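Local coordinates for putative type VI secretion protein (Escherichia coli, PDB 6SK0), which probably forms the trimeric puncturing tip of the type VI secretion machine and carries a phospholipase effector for delivery, at residues L517-E520 and K524-L527; E726-C731 and Y735-G740; L590-A595 and C610-N615. One frame throughout, in Å; residues are numbered along the deposited sequence.

Interaction 1 (L517-E520 and K524-L527); sequences LSTE and KTQL
Lys524 and Glu520 close the end of this antiparallel beta hairpin with a salt bridge, Lys524 NZ to Glu520 OE2 at 2.5 Å. The two side chains lie next to each other and point the same way. The bend at the end of the lysine (chi4 -56°) turns the ammonium into the syn lone pair of OE2, on the side of the other carboxylate oxygen. That same OE2 also accepts from Asn501, which should help to hold the carboxylate in place.

On the face shared by Ser518 and Gln526, a non-hydrogen-bonded pair, Gln526 NE2 donates to Ser518 OG over 3.0 Å. The bond is bent to 145° at the hydrogen, and the hydroxyl sits somewhat off the amide plane. At the other amide atom, Gln526 OE1 accepts a hydrogen bond from Asn528 ND2.

The backbones of strands 514-519 and 525-529 run antiparallel. Leu517 and Leu527 exchange two bonds, Leu517 N to Leu527 O at 2.9 Å and Leu527 N to Leu517 O at 2.8 Å. Nearer the turn, Thr519 N reaches Thr525 O at 2.9 Å almost in a straight line, whereas the return bond from Thr525 N is weak.

The leucines and threonines share the other face, where Leu527 packs on its copies in both other subunits, as expected for a needle built of three intertwined chains. Thr525 OG1 turns away to Tyr521 O and Thr548 OG1. Beside it, Thr519 puts its methyl rather than its hydroxyl against the neighbour, with Thr519 CG2 3.6 Å from Thr525 CB.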
loop_
_atom_site.group_PDB
_atom_site.type_symbol
_atom_site.label_atom_id
_atom_site.label_comp_id
_atom_site.label_asym_id
_atom_site.label_seq_id
_atom_site.Cartn_x
_atom_site.Cartn_y
_atom_site.Cartn_z
ATOM N N LEU A 517 36.136 6.092 -4.766
ATOM C CA LEU A 517 36.055 7.360 -5.469
ATOM C C LEU A 517 35.412 8.342 -4.508
ATOM O O LEU A 517 34.220 8.233 -4.212
ATOM C CB LEU A 517 35.245 7.213 -6.750
ATOM C CG LEU A 517 35.361 8.313 -7.791
ATOM C CD1 LEU A 517 36.807 8.513 -8.203
ATOM C CD2 LEU A 517 34.500 7.955 -8.979
ATOM N N SER A 518 36.195 9.281 -3.998
ATOM C CA SER A 518 35.741 10.074 -2.869
ATOM C C SER A 518 36.087 11.540 -3.059
ATOM O O SER A 518 37.207 11.878 -3.446
ATOM C CB SER A 518 36.351 9.554 -1.564
ATOM O OG SER A 518 36.083 10.431 -0.493
ATOM N N THR A 519 35.120 12.399 -2.776
ATOM C CA THR A 519 35.332 13.829 -2.675
ATOM C C THR A 519 34.984 14.279 -1.265
ATOM O O THR A 519 34.154 13.667 -0.587
ATOM C CB THR A 519 34.497 14.601 -3.717
ATOM O OG1 THR A 519 34.762 16.000 -3.604
ATOM C CG2 THR A 519 33.015 14.366 -3.524
ATOM N N GLU A 520 35.636 15.345 -0.817
ATOM C CA GLU A 520 35.381 15.879 0.512
ATOM C C GLU A 520 34.096 16.684 0.594
ATOM O O GLU A 520 33.669 17.017 1.699
ATOM C CB GLU A 520 36.544 16.761 0.962
ATOM C CG GLU A 520 37.760 15.991 1.394
ATOM C CD GLU A 520 37.519 15.195 2.650
ATOM O OE1 GLU A 520 36.981 15.761 3.621
ATOM O OE2 GLU A 520 37.859 13.995 2.668
ATOM N N LYS A 524 31.739 13.200 3.191
ATOM C CA LYS A 524 32.513 12.442 2.220
ATOM C C LYS A 524 31.531 11.858 1.211
ATOM O O LYS A 524 30.899 10.835 1.463
ATOM C CB LYS A 524 33.339 11.372 2.917
ATOM C CG LYS A 524 34.361 11.940 3.878
ATOM C CD LYS A 524 35.486 10.963 4.123
ATOM C CE LYS A 524 36.479 11.490 5.142
ATOM N NZ LYS A 524 37.033 12.807 4.758
ATOM N N THR A 525 31.368 12.533 0.080
ATOM C CA THR A 525 30.572 11.990 -1.014
ATOM C C THR A 525 31.422 10.972 -1.755
ATOM O O THR A 525 32.449 11.319 -2.342
ATOM C CB THR A 525 30.082 13.094 -1.942
ATOM O OG1 THR A 525 29.314 14.031 -1.189
ATOM C CG2 THR A 525 29.216 12.521 -3.036
ATOM N N GLN A 526 31.017 9.711 -1.700
ATOM C CA GLN A 526 31.884 8.625 -2.116
ATOM C C GLN A 526 31.111 7.571 -2.881
ATOM O O GLN A 526 29.915 7.363 -2.673
ATOM C CB GLN A 526 32.564 7.939 -0.927
ATOM C CG GLN A 526 33.186 8.861 0.068
ATOM C CD GLN A 526 33.862 8.119 1.185
ATOM O OE1 GLN A 526 33.389 7.078 1.623
ATOM N NE2 GLN A 526 34.976 8.649 1.655
ATOM N N LEU A 527 31.831 6.897 -3.761
ATOM C CA LEU A 527 31.441 5.603 -4.290
ATOM C C LEU A 527 32.488 4.608 -3.817
ATOM O O LEU A 527 33.667 4.733 -4.154
ATOM C CB LEU A 527 31.334 5.623 -5.807
ATOM C CG LEU A 527 31.050 4.251 -6.408
ATOM C CD1 LEU A 527 29.613 3.849 -6.165
ATOM C CD2 LEU A 527 31.373 4.241 -7.872
#

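Interaction 2 (E726-C731 and Y735-G740); sequences ELILAC and YIKLSG
Glu726 lays its carboxylate across the aliphatic part of Lys737, the two side chains crossing at a slant. Glu726 OE2 comes within 3.1 Å of Lys737 CD, yet stays 4.1 Å from Lys737 NZ, too far for a salt bridge; any attraction between the charges is therefore probably loose. Lys737 runs out extended as far as CD, which lays its CG beside Ile728 and its CD against Glu726, and it bends only at chi3 (-52°). Ile728 runs alongside it in the same direction, Ile728 CG1 to Lys737 CG at 3.9 Å. Farther along, Ala730 CB meets Tyr735 CB, while the tyrosine ring leads off toward the next strand, 742-746.

Strands 726-731 and 734-739 form an antiparallel hairpin, bonded both ways between Leu727 and Leu738 and between Leu729 and Ile736. Beyond it the sheet runs on across the interface, because 726-731 also pairs in parallel with a strand of the second subunit.

The opposite face carries Leu727, Leu729, Ile736 and Leu738. Leu727 CB lies 4.0 Å from Leu738 CB. Leu729 CD1 comes to 4.2 Å from Ile736 CB. On the trimer side, Leu729 and Ile736 each pack on their own copies in both other subunits.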
loop_
_atom_site.group_PDB
_atom_site.type_symbol
_atom_site.label_atom_id
_atom_site.label_comp_id
_atom_site.label_asym_id
_atom_site.label_seq_id
_atom_site.Cartn_x
_atom_site.Cartn_y
_atom_site.Cartn_z
ATOM N N GLU A 726 -43.253 2.315 4.657
ATOM C CA GLU A 726 -43.877 1.010 4.771
ATOM C C GLU A 726 -42.869 0.044 5.366
ATOM O O GLU A 726 -41.757 -0.087 4.853
ATOM C CB GLU A 726 -44.353 0.543 3.392
ATOM C CG GLU A 726 -44.962 -0.823 3.321
ATOM C CD GLU A 726 -45.686 -1.058 2.002
ATOM O OE1 GLU A 726 -45.011 -1.155 0.952
ATOM O OE2 GLU A 726 -46.931 -1.138 2.002
ATOM N N LEU A 727 -43.252 -0.617 6.441
ATOM C CA LEU A 727 -42.449 -1.665 7.042
ATOM C C LEU A 727 -43.140 -2.994 6.779
ATOM O O LEU A 727 -44.280 -3.198 7.201
ATOM C CB LEU A 727 -42.261 -1.421 8.535
ATOM C CG LEU A 727 -41.096 -2.138 9.214
ATOM C CD1 LEU A 727 -40.677 -1.397 10.468
ATOM C CD2 LEU A 727 -41.459 -3.554 9.552
ATOM N N ILE A 728 -42.453 -3.893 6.091
ATOM C CA ILE A 728 -43.007 -5.183 5.710
ATOM C C ILE A 728 -42.109 -6.288 6.236
ATOM O O ILE A 728 -40.904 -6.301 5.967
ATOM C CB ILE A 728 -43.168 -5.303 4.187
ATOM C CG1 ILE A 728 -44.096 -4.215 3.666
ATOM C CG2 ILE A 728 -43.695 -6.670 3.824
ATOM C CD1 ILE A 728 -44.303 -4.256 2.186
ATOM N N LEU A 729 -42.697 -7.214 6.973
ATOM C CA LEU A 729 -42.071 -8.479 7.311
ATOM C C LEU A 729 -42.830 -9.567 6.582
ATOM O O LEU A 729 -44.044 -9.679 6.737
ATOM C CB LEU A 729 -42.095 -8.733 8.811
ATOM C CG LEU A 729 -41.853 -7.536 9.708
ATOM C CD1 LEU A 729 -42.240 -7.941 11.096
ATOM C CD2 LEU A 729 -40.408 -7.105 9.653
ATOM N N ALA A 730 -42.129 -10.353 5.783
ATOM C CA ALA A 730 -42.771 -11.362 4.961
ATOM C C ALA A 730 -42.016 -12.671 5.073
ATOM O O ALA A 730 -40.784 -12.691 5.083
ATOM C CB ALA A 730 -42.849 -10.921 3.504
ATOM N N CYS A 731 -42.765 -13.761 5.167
ATOM C CA CYS A 731 -42.186 -15.096 5.111
ATOM C C CYS A 731 -43.283 -16.073 4.735
ATOM O O CYS A 731 -44.303 -16.143 5.423
ATOM C CB CYS A 731 -41.559 -15.490 6.438
ATOM S SG CYS A 731 -40.926 -17.166 6.431
ATOM N N TYR A 735 -47.385 -12.125 6.083
ATOM C CA TYR A 735 -46.717 -10.842 6.144
ATOM C C TYR A 735 -47.301 -9.997 7.260
ATOM O O TYR A 735 -48.456 -10.161 7.655
ATOM C CB TYR A 735 -46.802 -10.087 4.816
ATOM C CG TYR A 735 -48.191 -9.637 4.481
ATOM C CD1 TYR A 735 -49.044 -10.459 3.773
ATOM C CD2 TYR A 735 -48.657 -8.397 4.884
ATOM C CE1 TYR A 735 -50.317 -10.061 3.470
ATOM C CE2 TYR A 735 -49.930 -7.993 4.588
ATOM C CZ TYR A 735 -50.756 -8.829 3.879
ATOM O OH TYR A 735 -52.029 -8.432 3.577
ATOM N N ILE A 736 -46.479 -9.089 7.759
ATOM C CA ILE A 736 -46.907 -8.014 8.632
ATOM C C ILE A 736 -46.489 -6.718 7.967
ATOM O O ILE A 736 -45.306 -6.525 7.665
ATOM C CB ILE A 736 -46.303 -8.132 10.036
ATOM C CG1 ILE A 736 -46.759 -9.431 10.691
ATOM C CG2 ILE A 736 -46.691 -6.940 10.866
ATOM C CD1 ILE A 736 -46.169 -9.662 12.027
ATOM N N LYS A 737 -47.450 -5.846 7.717
ATOM C CA LYS A 737 -47.186 -4.579 7.062
ATOM C C LYS A 737 -47.609 -3.436 7.968
ATOM O O LYS A 737 -48.741 -3.405 8.455
ATOM C CB LYS A 737 -47.897 -4.489 5.721
ATOM C CG LYS A 737 -47.650 -3.187 5.010
ATOM C CD LYS A 737 -48.540 -3.044 3.808
ATOM C CE LYS A 737 -48.450 -4.257 2.915
ATOM N NZ LYS A 737 -49.573 -4.304 1.942
ATOM N N LEU A 738 -46.690 -2.520 8.202
ATOM C CA LEU A 738 -46.960 -1.258 8.870
ATOM C C LEU A 738 -46.865 -0.181 7.803
ATOM O O LEU A 738 -45.780 0.076 7.274
ATOM C CB LEU A 738 -45.967 -1.005 9.997
ATOM C CG LEU A 738 -46.158 -1.692 11.341
ATOM C CD1 LEU A 738 -45.932 -3.171 11.225
ATOM C CD2 LEU A 738 -45.216 -1.092 12.373
ATOM N N SER A 739 -47.997 0.416 7.457
ATOM C CA SER A 739 -48.033 1.448 6.432
ATOM C C SER A 739 -49.285 2.281 6.628
ATOM O O SER A 739 -50.273 1.823 7.201
ATOM C CB SER A 739 -47.996 0.857 5.022
ATOM O OG SER A 739 -49.147 0.087 4.762
ATOM N N GLY A 740 -49.238 3.495 6.110
ATOM C CA GLY A 740 -50.256 4.462 6.455
ATOM C C GLY A 740 -50.160 4.676 7.943
ATOM O O GLY A 740 -49.091 4.981 8.481
#

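Interaction 3 (L590-A595 and C610-N615); sequences LARSMA and CQQRLN
Arg592 reaches across from helix 578-600 to Gln612 on helix 608-618, two helices that run in opposite directions as an antiparallel helical hairpin, and this one pair of side chains makes the whole contact between 590-595 and 610-615. Arg592 NH1 donates to Gln612 OE1 at 2.9 Å. The bond is far from ideal: it bends to 136° at the hydrogen, and the nitrogen stands above the carbonyl plane, 40° out of it, so that it misses the lone pairs. From the arginine's side, OE1 comes in at the edge of the guanidinium, somewhat tilted from its plane. The two flat groups are turned steeply against each other, 76° apart. Arg592 CD also passes Gln612 OE1 at 3.6 Å.

Each side chain needs a bend to get there. Arg592 turns at chi3, which brings the guanidinium round to the glutamine, and Gln612 turns at its chi2.

Arg592 CA and Gln612 CA are 9.2 Å from each other, and the two long side chains bridge that gap. Ile608 packs on Arg592 and Leu588 on Gln612, while Met654 of strand 651-655 lies behind the pair, against both Ala591 and Gln611.

Gln611, next to Gln612, and Asn615, a turn further on, tie the second helix to another chain: Gln611 bonds to Arg643 and to the Leu642 carbonyl of the second subunit, and Asn615 bonds to the same Arg643.

At the surface, with an exposed arginine, a charged donor meets a neutral amide through one bent bond. Such a link between the helices probably has only a weak directional preference and adds little strength.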
loop_
_atom_site.group_PDB
_atom_site.type_symbol
_atom_site.label_atom_id
_atom_site.label_comp_id
_atom_site.label_asym_id
_atom_site.label_seq_id
_atom_site.Cartn_x
_atom_site.Cartn_y
_atom_site.Cartn_z
ATOM N N LEU A 590 -2.896 -13.300 -10.533
ATOM C CA LEU A 590 -3.738 -13.295 -9.345
ATOM C C LEU A 590 -4.811 -12.220 -9.444
ATOM O O LEU A 590 -5.988 -12.479 -9.176
ATOM C CB LEU A 590 -2.888 -13.096 -8.094
ATOM C CG LEU A 590 -3.669 -13.143 -6.782
ATOM C CD1 LEU A 590 -4.308 -14.504 -6.571
ATOM C CD2 LEU A 590 -2.800 -12.759 -5.595
ATOM N N ALA A 591 -4.422 -11.009 -9.843
ATOM C CA ALA A 591 -5.391 -9.932 -9.993
ATOM C C ALA A 591 -6.449 -10.275 -11.035
ATOM O O ALA A 591 -7.627 -9.969 -10.851
ATOM C CB ALA A 591 -4.682 -8.633 -10.361
ATOM N N ARG A 592 -6.053 -10.929 -12.125
ATOM C CA ARG A 592 -7.011 -11.248 -13.176
ATOM C C ARG A 592 -7.997 -12.317 -12.725
ATOM O O ARG A 592 -9.206 -12.199 -12.962
ATOM C CB ARG A 592 -6.278 -11.686 -14.439
ATOM C CG ARG A 592 -5.660 -10.537 -15.208
ATOM C CD ARG A 592 -4.707 -11.033 -16.269
ATOM N NE ARG A 592 -5.383 -11.911 -17.214
ATOM C CZ ARG A 592 -5.707 -11.567 -18.453
ATOM N NH1 ARG A 592 -5.413 -10.363 -18.905
ATOM N NH2 ARG A 592 -6.324 -12.431 -19.240
ATOM N N SER A 593 -7.504 -13.365 -12.068
ATOM C CA SER A 593 -8.407 -14.386 -11.559
ATOM C C SER A 593 -9.348 -13.805 -10.510
ATOM O O SER A 593 -10.540 -14.132 -10.482
ATOM C CB SER A 593 -7.607 -15.565 -11.010
ATOM O OG SER A 593 -6.965 -15.243 -9.796
ATOM N N MET A 594 -8.848 -12.894 -9.678
ATOM C CA MET A 594 -9.715 -12.271 -8.689
ATOM C C MET A 594 -10.714 -11.329 -9.336
ATOM O O MET A 594 -11.820 -11.154 -8.829
ATOM C CB MET A 594 -8.885 -11.534 -7.650
ATOM C CG MET A 594 -8.121 -12.470 -6.774
ATOM S SD MET A 594 -9.090 -13.834 -6.160
ATOM C CE MET A 594 -8.537 -13.810 -4.469
ATOM N N ALA A 595 -10.344 -10.708 -10.453
ATOM C CA ALA A 595 -11.289 -9.858 -11.160
ATOM C C ALA A 595 -12.424 -10.683 -11.746
ATOM O O ALA A 595 -13.590 -10.274 -11.700
ATOM C CB ALA A 595 -10.572 -9.064 -12.250
ATOM N N CYS A 610 -4.778 -1.153 -16.429
ATOM C CA CYS A 610 -3.570 -0.417 -16.089
ATOM C C CYS A 610 -2.506 -1.323 -15.487
ATOM O O CYS A 610 -1.320 -1.078 -15.680
ATOM C CB CYS A 610 -3.903 0.737 -15.147
ATOM S SG CYS A 610 -3.987 0.268 -13.429
ATOM N N GLN A 611 -2.900 -2.392 -14.799
ATOM C CA GLN A 611 -1.912 -3.322 -14.262
ATOM C C GLN A 611 -1.289 -4.176 -15.361
ATOM O O GLN A 611 -0.094 -4.474 -15.320
ATOM C CB GLN A 611 -2.546 -4.192 -13.180
ATOM C CG GLN A 611 -2.949 -3.425 -11.927
ATOM C CD GLN A 611 -1.785 -2.707 -11.264
ATOM O OE1 GLN A 611 -0.661 -3.192 -11.262
ATOM N NE2 GLN A 611 -2.056 -1.546 -10.696
ATOM N N GLN A 612 -2.082 -4.578 -16.352
ATOM C CA GLN A 612 -1.536 -5.274 -17.511
ATOM C C GLN A 612 -0.583 -4.374 -18.284
ATOM O O GLN A 612 0.499 -4.802 -18.706
ATOM C CB GLN A 612 -2.682 -5.752 -18.402
ATOM C CG GLN A 612 -2.267 -6.629 -19.544
ATOM C CD GLN A 612 -2.407 -8.090 -19.218
ATOM O OE1 GLN A 612 -3.297 -8.493 -18.475
ATOM N NE2 GLN A 612 -1.522 -8.895 -19.768
ATOM N N ARG A 613 -0.963 -3.112 -18.455
ATOM C CA ARG A 613 -0.074 -2.144 -19.078
ATOM C C ARG A 613 1.191 -1.946 -18.253
ATOM O O ARG A 613 2.279 -1.783 -18.807
ATOM C CB ARG A 613 -0.815 -0.828 -19.265
ATOM C CG ARG A 613 -0.089 0.217 -20.063
ATOM C CD ARG A 613 -1.068 1.246 -20.609
ATOM N NE ARG A 613 -1.952 1.787 -19.578
ATOM C CZ ARG A 613 -3.220 1.422 -19.405
ATOM N NH1 ARG A 613 -3.760 0.501 -20.187
ATOM N NH2 ARG A 613 -3.943 1.970 -18.443
ATOM N N LEU A 614 1.069 -1.964 -16.927
ATOM C CA LEU A 614 2.240 -1.851 -16.073
ATOM C C LEU A 614 3.161 -3.045 -16.248
ATOM O O LEU A 614 4.382 -2.893 -16.254
ATOM C CB LEU A 614 1.819 -1.712 -14.613
ATOM C CG LEU A 614 2.957 -1.543 -13.607
ATOM C CD1 LEU A 614 3.723 -0.263 -13.893
ATOM C CD2 LEU A 614 2.432 -1.549 -12.181
ATOM N N ASN A 615 2.591 -4.241 -16.366
ATOM C CA ASN A 615 3.396 -5.418 -16.661
ATOM C C ASN A 615 4.169 -5.224 -17.955
ATOM O O ASN A 615 5.377 -5.466 -18.012
ATOM C CB ASN A 615 2.512 -6.660 -16.743
ATOM C CG ASN A 615 2.590 -7.511 -15.500
ATOM O OD1 ASN A 615 2.519 -7.008 -14.390
ATOM N ND2 ASN A 615 2.741 -8.809 -15.682
#

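Along the chain the order is interaction 1, interaction 3, interaction 2. The two hairpins lie on opposite sides of the chain's centre, their centres 81 Å apart, while the helix pair sits between them, its centre 43 Å from that of interaction 1 and 46 Å from that of interaction 2. No two of them touch. Interaction 1 belongs to the six-stranded antiparallel sheet near the start of the modelled region, and interaction 2 to a sheet near its end that continues into the second subunit; helices 578-600 and 608-618 come in the interval. All three contacts border other subunits, consistent with a long trimeric spike held together along its length by packing, hydrogen bonds and sheet pairing between its three chains.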